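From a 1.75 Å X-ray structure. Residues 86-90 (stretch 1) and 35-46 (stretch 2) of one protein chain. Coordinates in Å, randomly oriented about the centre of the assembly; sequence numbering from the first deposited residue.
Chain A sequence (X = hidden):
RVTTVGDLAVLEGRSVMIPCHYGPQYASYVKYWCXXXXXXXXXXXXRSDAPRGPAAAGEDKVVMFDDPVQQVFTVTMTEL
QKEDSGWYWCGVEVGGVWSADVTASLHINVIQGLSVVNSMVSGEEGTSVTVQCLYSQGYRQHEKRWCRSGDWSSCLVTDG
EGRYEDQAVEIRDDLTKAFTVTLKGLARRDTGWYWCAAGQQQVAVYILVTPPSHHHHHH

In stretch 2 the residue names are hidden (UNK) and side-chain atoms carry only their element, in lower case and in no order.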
# COMPACT_ATOMS: atom_id res chain seq x y z
N GLY A 86 2.72 13.54 4.49
CA GLY A 86 3.72 14.44 5.02
C GLY A 86 4.80 13.70 5.79
O GLY A 86 4.93 12.47 5.74
N TRP A 87 5.59 14.51 6.45
CA TRP A 87 6.72 14.01 7.21
C TRP A 87 6.30 13.65 8.63
O TRP A 87 5.52 14.39 9.26
CB TRP A 87 7.84 15.06 7.24
CG TRP A 87 8.55 15.16 5.93
CD1 TRP A 87 8.31 16.07 4.94
CD2 TRP A 87 9.59 14.31 5.45
NE1 TRP A 87 9.15 15.84 3.88
CE2 TRP A 87 9.95 14.77 4.17
CE3 TRP A 87 10.25 13.20 5.98
CZ2 TRP A 87 10.93 14.14 3.40
CZ3 TRP A 87 11.26 12.58 5.21
CH2 TRP A 87 11.58 13.05 3.93
N TYR A 88 6.85 12.55 9.12
CA TYR A 88 6.65 12.06 10.48
C TYR A 88 7.98 11.68 11.12
O TYR A 88 8.97 11.40 10.43
CB TYR A 88 5.73 10.85 10.46
CG TYR A 88 4.30 11.16 10.06
CD1 TYR A 88 3.95 11.31 8.72
CD2 TYR A 88 3.33 11.33 11.02
CE1 TYR A 88 2.64 11.57 8.36
CE2 TYR A 88 2.01 11.62 10.67
CZ TYR A 88 1.68 11.74 9.33
OH TYR A 88 0.38 12.00 9.01
N TRP A 89 8.00 11.68 12.46
CA TRP A 89 9.22 11.41 13.23
C TRP A 89 8.98 10.38 14.32
O TRP A 89 8.02 10.50 15.05
CB TRP A 89 9.77 12.66 13.92
CG TRP A 89 10.06 13.75 12.99
CD1 TRP A 89 9.14 14.61 12.41
CD2 TRP A 89 11.34 14.13 12.48
NE1 TRP A 89 9.79 15.49 11.59
CE2 TRP A 89 11.13 15.21 11.59
CE3 TRP A 89 12.65 13.65 12.65
CZ2 TRP A 89 12.18 15.83 10.92
CZ3 TRP A 89 13.67 14.26 11.97
CH2 TRP A 89 13.42 15.35 11.11
N CYS A 90 9.83 9.36 14.36
CA CYS A 90 10.07 8.53 15.54
C CYS A 90 10.84 9.35 16.55
O CYS A 90 11.85 9.96 16.17
CB CYS A 90 10.95 7.32 15.18
SG CYS A 90 10.45 6.17 13.94
N UNK A 35 4.40 14.55 13.96
CA UNK A 35 4.14 14.95 12.57
C UNK A 35 4.66 16.36 12.32
O UNK A 35 4.41 17.27 13.13
n UNK A 35 -1.57 15.39 9.14
n UNK A 35 -0.44 15.79 7.17
n UNK A 35 0.73 15.46 9.12
c UNK A 35 2.34 15.19 10.82
c UNK A 35 -0.42 15.54 8.48
c UNK A 35 0.87 15.20 10.56
c UNK A 35 2.66 14.89 12.28
N UNK A 36 5.35 16.54 11.19
CA UNK A 36 5.83 17.85 10.74
C UNK A 36 7.10 17.68 9.94
O UNK A 36 7.87 16.73 10.10
N UNK A 37 7.35 18.64 9.02
CA UNK A 37 8.58 18.59 8.22
C UNK A 37 9.81 18.99 9.03
O UNK A 37 10.94 18.69 8.62
o UNK A 37 7.93 20.74 7.39
c UNK A 37 8.46 19.49 7.00
N UNK A 38 9.62 19.64 10.17
CA UNK A 38 10.72 20.20 10.94
C UNK A 38 10.60 19.64 12.34
O UNK A 38 9.59 19.86 13.01
c UNK A 38 10.71 22.25 9.53
c UNK A 38 10.65 21.74 10.95
c UNK A 38 11.74 22.37 11.81
N UNK A 39 11.61 18.86 12.77
CA UNK A 39 11.51 18.19 14.06
C UNK A 39 11.16 19.19 15.16
O UNK A 39 10.27 18.93 15.98
c UNK A 39 12.82 16.67 15.67
n UNK A 39 13.94 17.37 19.36
c UNK A 39 13.45 16.65 18.16
c UNK A 39 12.82 17.45 14.36
c UNK A 39 13.36 17.50 16.87
N UNK A 40 11.84 20.34 15.19
CA UNK A 40 11.61 21.31 16.26
C UNK A 40 10.24 21.98 16.18
O UNK A 40 9.88 22.72 17.11
c UNK A 40 12.70 22.40 16.22
c UNK A 40 14.07 21.85 16.54
o UNK A 40 15.06 22.34 15.95
o UNK A 40 14.17 20.92 17.38
N UNK A 41 9.48 21.76 15.11
CA UNK A 41 8.13 22.31 15.00
C UNK A 41 7.05 21.24 14.90
O UNK A 41 5.94 21.53 14.43
c UNK A 41 8.99 24.42 13.79
c UNK A 41 8.59 25.37 14.86
c UNK A 41 9.01 25.10 12.43
c UNK A 41 8.03 23.22 13.78
N UNK A 42 7.32 20.01 15.32
CA UNK A 42 6.40 18.91 15.07
C UNK A 42 5.36 18.82 16.18
O UNK A 42 5.53 19.35 17.28
s UNK A 42 7.86 16.99 16.49
c UNK A 42 7.15 17.58 14.95
N UNK A 43 4.27 18.12 15.87
CA UNK A 43 3.18 17.88 16.81
C UNK A 43 3.15 16.41 17.21
O UNK A 43 3.11 15.53 16.35
c UNK A 43 1.84 18.29 16.19
o UNK A 43 1.89 19.67 15.84
c UNK A 43 0.75 18.09 17.17
N UNK A 44 3.13 16.16 18.51
CA UNK A 44 3.09 14.80 19.01
C UNK A 44 1.71 14.20 18.79
O UNK A 44 0.70 14.80 19.16
o UNK A 44 3.39 13.48 20.99
c UNK A 44 3.44 14.79 20.49
N UNK A 45 1.67 13.01 18.17
CA UNK A 45 0.40 12.35 17.90
C UNK A 45 0.09 11.24 18.89
O UNK A 45 -1.08 10.96 19.12
c UNK A 45 -0.33 13.97 15.47
c UNK A 45 0.40 12.06 13.94
c UNK A 45 0.61 12.76 15.35
c UNK A 45 0.39 11.75 16.48
N UNK A 46 1.11 10.56 19.41
CA UNK A 46 0.90 9.47 20.36
C UNK A 46 2.19 9.25 21.13
O UNK A 46 3.30 9.44 20.60
c UNK A 46 -0.03 7.16 20.72
c UNK A 46 1.44 7.55 18.80
c UNK A 46 0.40 8.17 19.68

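Position 35 carries seven side-chain atoms: three carbons in a row, a nitrogen, then a carbon bearing two more nitrogens. That planar terminus is a guanidinium, so the residue is Arg35. Its chain is fully extended (all four chi angles near 180°) and runs over one face of the Tyr88 ring, with CG 4.0 Å from the ring centroid and 26° off its normal. Tyr88 OH lies over the guanidinium face, 3.5 Å from Arg35 NE, but the angle is too poor for a hydrogen bond.

Position 36 has no side-chain atoms and is Gly36. Its phi/psi of 150/154 would jam a CB against the preceding carbonyl, which by itself calls for glycine.

Position 37 has one carbon and one oxygen, hence Ser37; its CA packs 3.7 Å from Trp87 CB. Position 38 has three carbons, two of them borne by the first, and is Val38. Its CB points away from stretch 1, and no side-chain atom comes within 6 Å.

At position 39, four carbons in a row end in nitrogen: Lys39. Its CB sits 3.8 Å from the centroid of the six-membered ring of Trp89, only 7° off the normal, whereas the amino end leads away.

Position 40 shows two carbons, the second carrying two oxygens. Oxygen and nitrogen are distinguished by the element labels, so this is Asp40. Position 41 has four carbons forked at the second, giving Leu41. Neither touches stretch 1.

Position 42, one carbon and one sulfur, is Cys42, covalently bonded elsewhere in the structure; its CB approaches Trp89 CD1 at 4.4 Å. Position 43, whose first carbon carries one oxygen and one carbon, is Thr43. Its backbone pairs with that of Arg35 through two hydrogen bonds, N to O in each direction, both 2.9 Å. Position 44, one carbon and one oxygen, is Ser44, out of reach.

Position 45 again has four carbons forked at the second: Leu45, whose CD1 meets the edge of the Tyr88 ring at CE2, 3.7 Å away. Position 46, with three carbons branched at the first, is Val46, without contact.

The contact, burying 459 Å² in total, is organised around Gly36. Its N donates to Trp87 O (2.9 Å, 164°), and its O accepts from Trp89 NE1 (2.7 Å, 146°). Beside this, Tyr88 and Arg35 form an antiparallel non-hydrogen-bonded bridge, CA to CA 4.4 Å, with both side chains on the same sheet face. Trp89, the most covered residue, thus combines a polar edge contact with Lys39 packing over its face.

Stretch 2, residues 35-46: RGSVKDLCTSLV
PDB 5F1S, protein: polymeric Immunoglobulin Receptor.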